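Local structure of transaminase (Bacillus megaterium, 5G0A) at residues Q58-N63 and E270-F275; L134-P139 and Q230-I235; Q420-K425 and D459-A464. The protein probably transfers amino groups between amines or amino acids and carbonyl compounds with S-selectivity, using pyridoxal-5'-phosphate as cofactor. All coordinates share one frame; numbering follows the deposited sequence.

Contact 1: residues Q58-N63 and E270-F275. With PLP (pyridoxal-5'-phosphate), chain K.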
# COMPACT_ATOMS: atom_id res chain seq x y z
N GLN B 58 -16.25 -32.93 -2.64
CA GLN B 58 -14.88 -32.34 -2.81
C GLN B 58 -14.74 -31.01 -2.07
O GLN B 58 -14.34 -30.99 -0.92
CB GLN B 58 -14.47 -32.24 -4.29
CG GLN B 58 -14.31 -33.64 -4.90
CD GLN B 58 -13.19 -34.39 -4.21
OE1 GLN B 58 -12.04 -34.02 -4.31
NE2 GLN B 58 -13.54 -35.47 -3.50
N LEU B 59 -15.05 -29.91 -2.76
CA LEU B 59 -15.04 -28.58 -2.16
C LEU B 59 -16.40 -27.95 -2.40
O LEU B 59 -16.48 -26.79 -2.83
CB LEU B 59 -13.89 -27.73 -2.74
CG LEU B 59 -12.48 -28.28 -2.44
CD1 LEU B 59 -11.42 -27.54 -3.26
CD2 LEU B 59 -12.15 -28.21 -0.96
N TYR B 60 -17.46 -28.71 -2.12
CA TYR B 60 -18.84 -28.25 -2.32
C TYR B 60 -19.01 -27.78 -3.75
O TYR B 60 -19.59 -26.74 -4.00
CB TYR B 60 -19.18 -27.13 -1.30
CG TYR B 60 -18.69 -27.53 0.07
CD1 TYR B 60 -19.45 -28.40 0.85
CD2 TYR B 60 -17.44 -27.14 0.54
CE1 TYR B 60 -18.98 -28.84 2.08
CE2 TYR B 60 -16.97 -27.57 1.77
CZ TYR B 60 -17.74 -28.42 2.53
OH TYR B 60 -17.30 -28.84 3.76
N CYS B 61 -18.51 -28.59 -4.69
CA CYS B 61 -18.29 -28.08 -6.05
C CYS B 61 -18.61 -29.05 -7.18
O CYS B 61 -18.48 -28.70 -8.36
CB CYS B 61 -16.84 -27.56 -6.20
SG CYS B 61 -15.56 -28.82 -5.96
N VAL B 62 -19.07 -30.24 -6.85
CA VAL B 62 -19.41 -31.19 -7.90
C VAL B 62 -20.93 -31.36 -7.89
O VAL B 62 -21.47 -32.49 -7.71
CB VAL B 62 -18.64 -32.52 -7.69
CG1 VAL B 62 -18.73 -33.40 -8.94
CG2 VAL B 62 -17.16 -32.25 -7.37
N ASN B 63 -21.62 -30.24 -8.08
CA ASN B 63 -23.08 -30.13 -7.87
C ASN B 63 -23.91 -31.17 -8.63
O ASN B 63 -24.82 -31.80 -8.07
CB ASN B 63 -23.56 -28.71 -8.22
CG ASN B 63 -22.90 -27.65 -7.35
OD1 ASN B 63 -21.74 -27.80 -6.92
ND2 ASN B 63 -23.62 -26.56 -7.08
N GLU B 270 -21.11 -15.87 -5.28
CA GLU B 270 -21.89 -17.10 -5.41
C GLU B 270 -21.05 -18.28 -5.84
O GLU B 270 -21.58 -19.25 -6.36
CB GLU B 270 -23.00 -16.91 -6.46
CG GLU B 270 -24.17 -16.01 -6.05
CD GLU B 270 -25.12 -16.65 -5.04
OE1 GLU B 270 -25.16 -17.90 -4.92
OE2 GLU B 270 -25.86 -15.90 -4.37
N VAL B 271 -19.73 -18.19 -5.69
CA VAL B 271 -18.89 -19.29 -6.18
C VAL B 271 -19.25 -20.59 -5.48
O VAL B 271 -19.32 -21.63 -6.11
CB VAL B 271 -17.38 -19.01 -6.01
CG1 VAL B 271 -16.55 -20.27 -6.28
CG2 VAL B 271 -16.96 -17.89 -6.95
N LEU B 272 -19.48 -20.51 -4.17
CA LEU B 272 -19.90 -21.71 -3.44
C LEU B 272 -21.42 -21.92 -3.41
O LEU B 272 -21.89 -23.04 -3.65
CB LEU B 272 -19.29 -21.75 -2.04
CG LEU B 272 -19.43 -23.09 -1.31
CD1 LEU B 272 -18.14 -23.44 -0.56
CD2 LEU B 272 -20.64 -23.05 -0.39
N THR B 273 -22.18 -20.86 -3.15
CA THR B 273 -23.64 -21.04 -2.99
C THR B 273 -24.41 -21.13 -4.30
O THR B 273 -25.63 -21.38 -4.30
CB THR B 273 -24.27 -19.92 -2.15
OG1 THR B 273 -23.94 -18.66 -2.75
CG2 THR B 273 -23.75 -19.98 -0.71
N GLY B 274 -23.71 -20.93 -5.42
CA GLY B 274 -24.35 -20.89 -6.72
C GLY B 274 -24.77 -22.24 -7.26
O GLY B 274 -24.28 -23.28 -6.84
N PHE B 275 -25.69 -22.19 -8.23
CA PHE B 275 -26.10 -23.37 -9.00
C PHE B 275 -26.69 -24.50 -8.19
O PHE B 275 -26.22 -25.64 -8.23
CB PHE B 275 -25.00 -23.79 -10.01
CG PHE B 275 -24.67 -22.69 -10.95
CD1 PHE B 275 -25.51 -22.40 -12.01
CD2 PHE B 275 -23.57 -21.84 -10.69
CE1 PHE B 275 -25.26 -21.32 -12.85
CE2 PHE B 275 -23.31 -20.76 -11.53
CZ PHE B 275 -24.13 -20.51 -12.61
N1 PLP K . -15.33 -17.57 -3.33
C2 PLP K . -15.95 -18.48 -2.54
C2A PLP K . -17.14 -18.06 -1.70
C3 PLP K . -15.52 -19.90 -2.57
O3 PLP K . -16.14 -20.84 -1.84
C4 PLP K . -14.39 -20.27 -3.42
C4A PLP K . -13.94 -21.73 -3.51
C5 PLP K . -13.77 -19.17 -4.19
C6 PLP K . -14.26 -17.87 -4.08
C5A PLP K . -12.54 -19.38 -5.07
O4P PLP K . -12.75 -20.30 -6.12
P PLP K . -11.45 -21.05 -6.73
O1P PLP K . -12.08 -21.74 -7.91
O2P PLP K . -10.39 -20.02 -7.09
O3P PLP K . -10.99 -21.99 -5.65
O HOH W 1 -21.83 -25.35 -5.01
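Asn63 reaches Phe275 because its CG stands anti to its own carbonyl carbon (chi1 -61°), whereas Leu272, with CG anti to the backbone N (chi1 -168°), carries its branched end toward Tyr60. Asn63 ND2 donates to Phe275 O at 3.0 Å along a fairly straight line (160°), with the acceptor close to the amide plane but the donor well above the carbonyl plane. The same ND2 also donates to a water at 3.0 Å, and this water lies 2.8 Å from Tyr60 O and 2.7 Å from Leu272 O, bridging the two backbones. An alanine in place of Asn63 would probably leave Phe275 O without this donor and the bridging water less firmly fixed. The apolar half joins Leu272 CD1 to Tyr60 CB (3.9 Å), the methyl lying obliquely to the ring; the phenol OH is hydrogen-bonded to Arg442 O. Leu272 CB also approaches O3 of PLP (3.3 Å). Beside it, Val271 lies over one face of the pyridine ring, CG1 being 3.6 Å from PLP C4. Val271 against this face, two positions after the pocket aspartate Asp269, is consistent with the cofactor site of fold-type I, class-III aminotransferases.

Contact 2: residues L134-P139 and Q230-I235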
# COMPACT_ATOMS: atom_id res chain seq x y z
N LEU B 134 -13.70 0.09 -11.37
CA LEU B 134 -13.75 0.89 -12.59
C LEU B 134 -15.11 1.59 -12.74
O LEU B 134 -15.14 2.78 -13.09
CB LEU B 134 -13.47 0.06 -13.84
CG LEU B 134 -12.00 -0.35 -14.07
CD1 LEU B 134 -11.93 -1.52 -15.05
CD2 LEU B 134 -11.07 0.80 -14.50
N TYR B 135 -16.19 0.86 -12.49
CA TYR B 135 -17.53 1.47 -12.69
C TYR B 135 -17.73 2.66 -11.75
O TYR B 135 -18.23 3.74 -12.15
CB TYR B 135 -18.62 0.41 -12.45
CG TYR B 135 -20.01 0.99 -12.52
CD1 TYR B 135 -20.61 1.25 -13.76
CD2 TYR B 135 -20.70 1.32 -11.36
CE1 TYR B 135 -21.88 1.81 -13.81
CE2 TYR B 135 -21.97 1.87 -11.40
CZ TYR B 135 -22.53 2.12 -12.63
OH TYR B 135 -23.80 2.68 -12.63
N THR B 136 -17.37 2.46 -10.49
CA THR B 136 -17.59 3.51 -9.49
C THR B 136 -16.48 4.56 -9.53
O THR B 136 -16.66 5.66 -9.01
CB THR B 136 -17.67 2.95 -8.07
OG1 THR B 136 -16.41 2.30 -7.75
CG2 THR B 136 -18.90 1.96 -7.88
N ASN B 137 -15.34 4.20 -10.15
CA ASN B 137 -14.10 5.01 -10.06
C ASN B 137 -13.70 5.26 -8.60
O ASN B 137 -13.37 6.40 -8.21
CB ASN B 137 -14.24 6.34 -10.83
CG ASN B 137 -12.89 7.02 -11.10
OD1 ASN B 137 -12.80 8.27 -11.13
ND2 ASN B 137 -11.86 6.23 -11.34
N ARG B 138 -13.76 4.20 -7.79
CA ARG B 138 -13.47 4.28 -6.34
C ARG B 138 -12.64 3.08 -5.92
O ARG B 138 -12.82 1.99 -6.48
CB ARG B 138 -14.76 4.25 -5.51
CG ARG B 138 -15.73 5.40 -5.79
CD ARG B 138 -16.98 5.14 -4.96
NE ARG B 138 -18.06 6.02 -5.41
CZ ARG B 138 -19.35 5.79 -5.11
NH1 ARG B 138 -19.68 4.73 -4.38
NH2 ARG B 138 -20.29 6.63 -5.57
N PRO B 139 -11.76 3.26 -4.91
CA PRO B 139 -10.81 2.18 -4.56
C PRO B 139 -11.25 1.17 -3.50
O PRO B 139 -10.83 0.02 -3.56
CB PRO B 139 -9.60 2.96 -4.01
CG PRO B 139 -10.21 4.19 -3.40
CD PRO B 139 -11.32 4.57 -4.37
N GLN B 230 -15.47 7.07 -1.61
CA GLN B 230 -14.33 6.26 -2.07
C GLN B 230 -14.53 4.76 -1.87
O GLN B 230 -13.58 4.00 -2.02
CB GLN B 230 -13.00 6.74 -1.50
CG GLN B 230 -12.79 6.45 -0.03
CD GLN B 230 -11.33 6.65 0.36
OE1 GLN B 230 -10.45 6.78 -0.51
NE2 GLN B 230 -11.06 6.65 1.65
N VAL B 231 -15.76 4.36 -1.54
CA VAL B 231 -16.09 2.95 -1.36
C VAL B 231 -16.83 2.44 -2.62
O VAL B 231 -17.95 2.83 -2.88
CB VAL B 231 -16.91 2.66 -0.07
CG1 VAL B 231 -17.28 1.17 0.02
CG2 VAL B 231 -16.12 3.06 1.18
N ALA B 232 -16.18 1.58 -3.38
CA ALA B 232 -16.79 0.96 -4.57
C ALA B 232 -17.94 0.01 -4.27
O ALA B 232 -18.94 0.03 -4.97
CB ALA B 232 -15.73 0.22 -5.41
N ALA B 233 -17.75 -0.87 -3.28
CA ALA B 233 -18.57 -2.06 -3.11
C ALA B 233 -18.41 -2.67 -1.73
O ALA B 233 -17.38 -2.50 -1.06
CB ALA B 233 -18.23 -3.10 -4.19
N VAL B 234 -19.45 -3.39 -1.32
CA VAL B 234 -19.37 -4.34 -0.24
C VAL B 234 -19.47 -5.71 -0.91
O VAL B 234 -20.35 -5.92 -1.75
CB VAL B 234 -20.57 -4.18 0.73
CG1 VAL B 234 -20.49 -5.24 1.82
CG2 VAL B 234 -20.55 -2.79 1.37
N ILE B 235 -18.56 -6.61 -0.57
CA ILE B 235 -18.63 -7.99 -1.05
C ILE B 235 -19.05 -8.92 0.08
O ILE B 235 -18.55 -8.79 1.18
CB ILE B 235 -17.29 -8.44 -1.70
CG1 ILE B 235 -17.47 -9.81 -2.37
CG2 ILE B 235 -16.10 -8.38 -0.70
CD1 ILE B 235 -16.31 -10.19 -3.27
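Ala232, Gln230 and Arg138 carry most of this contact between a helix end and the start of a strand. The methyl of Ala232 touches both Thr136 OG1 (3.2 Å from Ala232 CB) and Arg138 O (3.6 Å from Ala232 CB); that carbonyl is buried here without a polar partner, while the Thr136 hydroxyl is bonded to Ala132 O of its own helix. Arg138 runs across the strand: its chain is extended from CG to NE, which puts CD 3.3 Å from Val231 O and turns the guanidinium edge toward the same oxygen. NH1 donates to Val231 O at 3.0 Å (160°), with the oxygen nearly in the guanidinium plane, and also binds Gly263 O, so it spans two backbones. Gln230 offers mainly backbone, its C lying 3.7 Å from Arg138 CB and its O 3.3 Å from Pro139 CD, while its amide reaches away to Ser184 of the third subunit and to Tyr226 O. Asn137, with positive phi, is the C-prime residue of a Schellman motif that ends helix 121-136. The chain then turns into strand 140-144, parallel to 231-236, a helix-to-strand connection of the seven-stranded sheet in the large domain of a fold-type I aminotransferase.

Contact 3: residues Q420-K425 and D459-A464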
# COMPACT_ATOMS: atom_id res chain seq x y z
N GLN B 420 -12.16 -32.73 13.05
CA GLN B 420 -11.17 -33.72 12.60
C GLN B 420 -11.46 -35.08 13.24
O GLN B 420 -11.34 -36.13 12.60
CB GLN B 420 -9.75 -33.27 12.93
CG GLN B 420 -9.25 -32.09 12.11
CD GLN B 420 -9.01 -32.46 10.66
OE1 GLN B 420 -9.55 -31.84 9.75
NE2 GLN B 420 -8.21 -33.50 10.44
N ILE B 421 -11.85 -35.04 14.52
CA ILE B 421 -12.21 -36.27 15.25
C ILE B 421 -13.44 -36.96 14.63
O ILE B 421 -13.47 -38.19 14.49
CB ILE B 421 -12.43 -35.97 16.75
CG1 ILE B 421 -11.11 -35.51 17.40
CG2 ILE B 421 -13.05 -37.16 17.48
CD1 ILE B 421 -10.01 -36.55 17.44
N ILE B 422 -14.43 -36.16 14.26
CA ILE B 422 -15.64 -36.66 13.61
C ILE B 422 -15.29 -37.28 12.25
O ILE B 422 -15.75 -38.38 11.94
CB ILE B 422 -16.70 -35.55 13.48
CG1 ILE B 422 -17.32 -35.27 14.85
CG2 ILE B 422 -17.77 -35.89 12.44
CD1 ILE B 422 -17.89 -33.88 15.02
N MET B 423 -14.47 -36.57 11.47
CA MET B 423 -14.06 -37.05 10.14
C MET B 423 -13.37 -38.40 10.23
O MET B 423 -13.70 -39.34 9.51
CB MET B 423 -13.16 -36.02 9.44
CG MET B 423 -12.64 -36.46 8.07
SD MET B 423 -11.57 -35.21 7.31
CE MET B 423 -10.06 -35.46 8.23
N LYS B 424 -12.41 -38.51 11.15
CA LYS B 424 -11.62 -39.73 11.29
C LYS B 424 -12.49 -40.93 11.65
O LYS B 424 -12.28 -42.03 11.14
CB LYS B 424 -10.50 -39.53 12.32
CG LYS B 424 -9.32 -40.47 12.16
CD LYS B 424 -8.31 -40.31 13.28
CE LYS B 424 -7.15 -41.28 13.09
NZ LYS B 424 -6.41 -41.56 14.36
N LYS B 425 -13.49 -40.71 12.50
CA LYS B 425 -14.38 -41.79 12.95
C LYS B 425 -15.36 -42.21 11.86
O LYS B 425 -15.58 -43.40 11.63
CB LYS B 425 -15.12 -41.39 14.24
CG LYS B 425 -14.23 -41.17 15.46
CD LYS B 425 -13.23 -42.30 15.71
CE LYS B 425 -13.91 -43.55 16.24
NZ LYS B 425 -12.91 -44.62 16.52
N ASP B 459 -25.88 -41.89 9.41
CA ASP B 459 -25.44 -43.02 10.24
C ASP B 459 -23.99 -42.90 10.69
O ASP B 459 -23.68 -43.09 11.87
CB ASP B 459 -25.65 -44.34 9.49
CG ASP B 459 -26.95 -45.02 9.87
OD1 ASP B 459 -27.06 -45.49 11.02
OD2 ASP B 459 -27.85 -45.11 9.00
N ALA B 460 -23.09 -42.58 9.75
CA ALA B 460 -21.67 -42.46 10.07
C ALA B 460 -21.43 -41.32 11.05
O ALA B 460 -20.56 -41.42 11.90
CB ALA B 460 -20.84 -42.26 8.81
N LEU B 461 -22.20 -40.24 10.90
CA LEU B 461 -22.14 -39.10 11.80
C LEU B 461 -22.65 -39.50 13.20
O LEU B 461 -22.06 -39.11 14.20
CB LEU B 461 -22.98 -37.94 11.23
CG LEU B 461 -23.06 -36.64 12.03
CD1 LEU B 461 -21.67 -36.18 12.44
CD2 LEU B 461 -23.78 -35.57 11.22
N ASP B 462 -23.72 -40.29 13.23
CA ASP B 462 -24.31 -40.82 14.47
C ASP B 462 -23.20 -41.54 15.25
O ASP B 462 -22.88 -41.17 16.38
CB ASP B 462 -25.47 -41.76 14.12
CG ASP B 462 -26.43 -42.04 15.29
OD1 ASP B 462 -26.28 -41.48 16.40
OD2 ASP B 462 -27.37 -42.83 15.07
N TYR B 463 -22.59 -42.54 14.61
CA TYR B 463 -21.41 -43.23 15.11
C TYR B 463 -20.29 -42.30 15.58
O TYR B 463 -19.68 -42.53 16.63
CB TYR B 463 -20.88 -44.19 14.04
CG TYR B 463 -19.60 -44.91 14.41
CD1 TYR B 463 -19.62 -46.02 15.26
CD2 TYR B 463 -18.37 -44.49 13.90
CE1 TYR B 463 -18.45 -46.67 15.61
CE2 TYR B 463 -17.19 -45.14 14.25
CZ TYR B 463 -17.25 -46.24 15.09
OH TYR B 463 -16.09 -46.89 15.45
N ALA B 464 -20.01 -41.25 14.80
CA ALA B 464 -18.94 -40.30 15.10
C ALA B 464 -19.22 -39.49 16.37
O ALA B 464 -18.33 -39.31 17.22
CB ALA B 464 -18.72 -39.36 13.92
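Ile422 and Ala464 stand where helices 420-425 and 459-464 come closest, their CA atoms 5.1 Å apart. The axes of the two short segments approach to 8.8 Å and make an angle of 121° between their directions, a steep crossing that confines contact to a small patch.

Apolar contacts hold its buried side. Ile422 CG2 lies 3.9 Å from Ala464 CB and equally near Leu461 CD1, so one methyl serves two partners. The CB of Leu461 points away from the other helix, but with CG anti to the backbone N (chi1 180°) its CD1 comes round to the isoleucine. Both Ile422 and Leu461 also rest on Met441 of strand 440-443, and Leu461 on Leu371 of helix 353-374. The small Ala464 lets the backbones come close: its CB is 3.7 Å from Ile422 O, and its CA and CB both touch Lys425 CB.

Contacts with polar groups mark the other side. The Tyr463 ring presents its edge to a main-chain carbonyl, CE2 lying 3.5 Å from Lys425 O, which is near the ring plane. The lysine chain, bent at chi2 and chi3, crosses the tyrosine side chain at about a right angle and brings CE within 4.1 Å of Tyr463 OH.

No hydrogen bond links the two segments directly; Glu428 joins them instead, in a salt bridge with Lys425 NZ that probably balances its charge and a hydrogen bond with Tyr463 OH. A cation-pi contact with Tyr467, one turn on from Tyr463, gives Lys425 a further favourable neighbour.

This is helix-on-helix packing over a strand, joining helices 418-427 and 451-468 in the C-terminal part of the aminotransferase fold, as in the small domain of class-III relatives.

Contact 1 lies close to the centre of the folded chain, its own centre about 27 Å from that of contact 2 and about 23 Å from that of contact 3, while contacts 2 and 3 have centres about 45 Å apart on opposite sides of the chain's centre. Along the sequence, contact 2 falls between the two segments of contact 1, and contact 3 follows both. Contact 2 includes strand 231-236 of the seven-stranded sheet; its neighbour 265-269 leads into the 270-275 loop of contact 1 at the cofactor. Both also touch the second subunit, whereas contact 3 meets no other chain of the assembly. Together they sample the cofactor site, a helix-to-strand turn at the subunit interfaces and a peripheral helix pair.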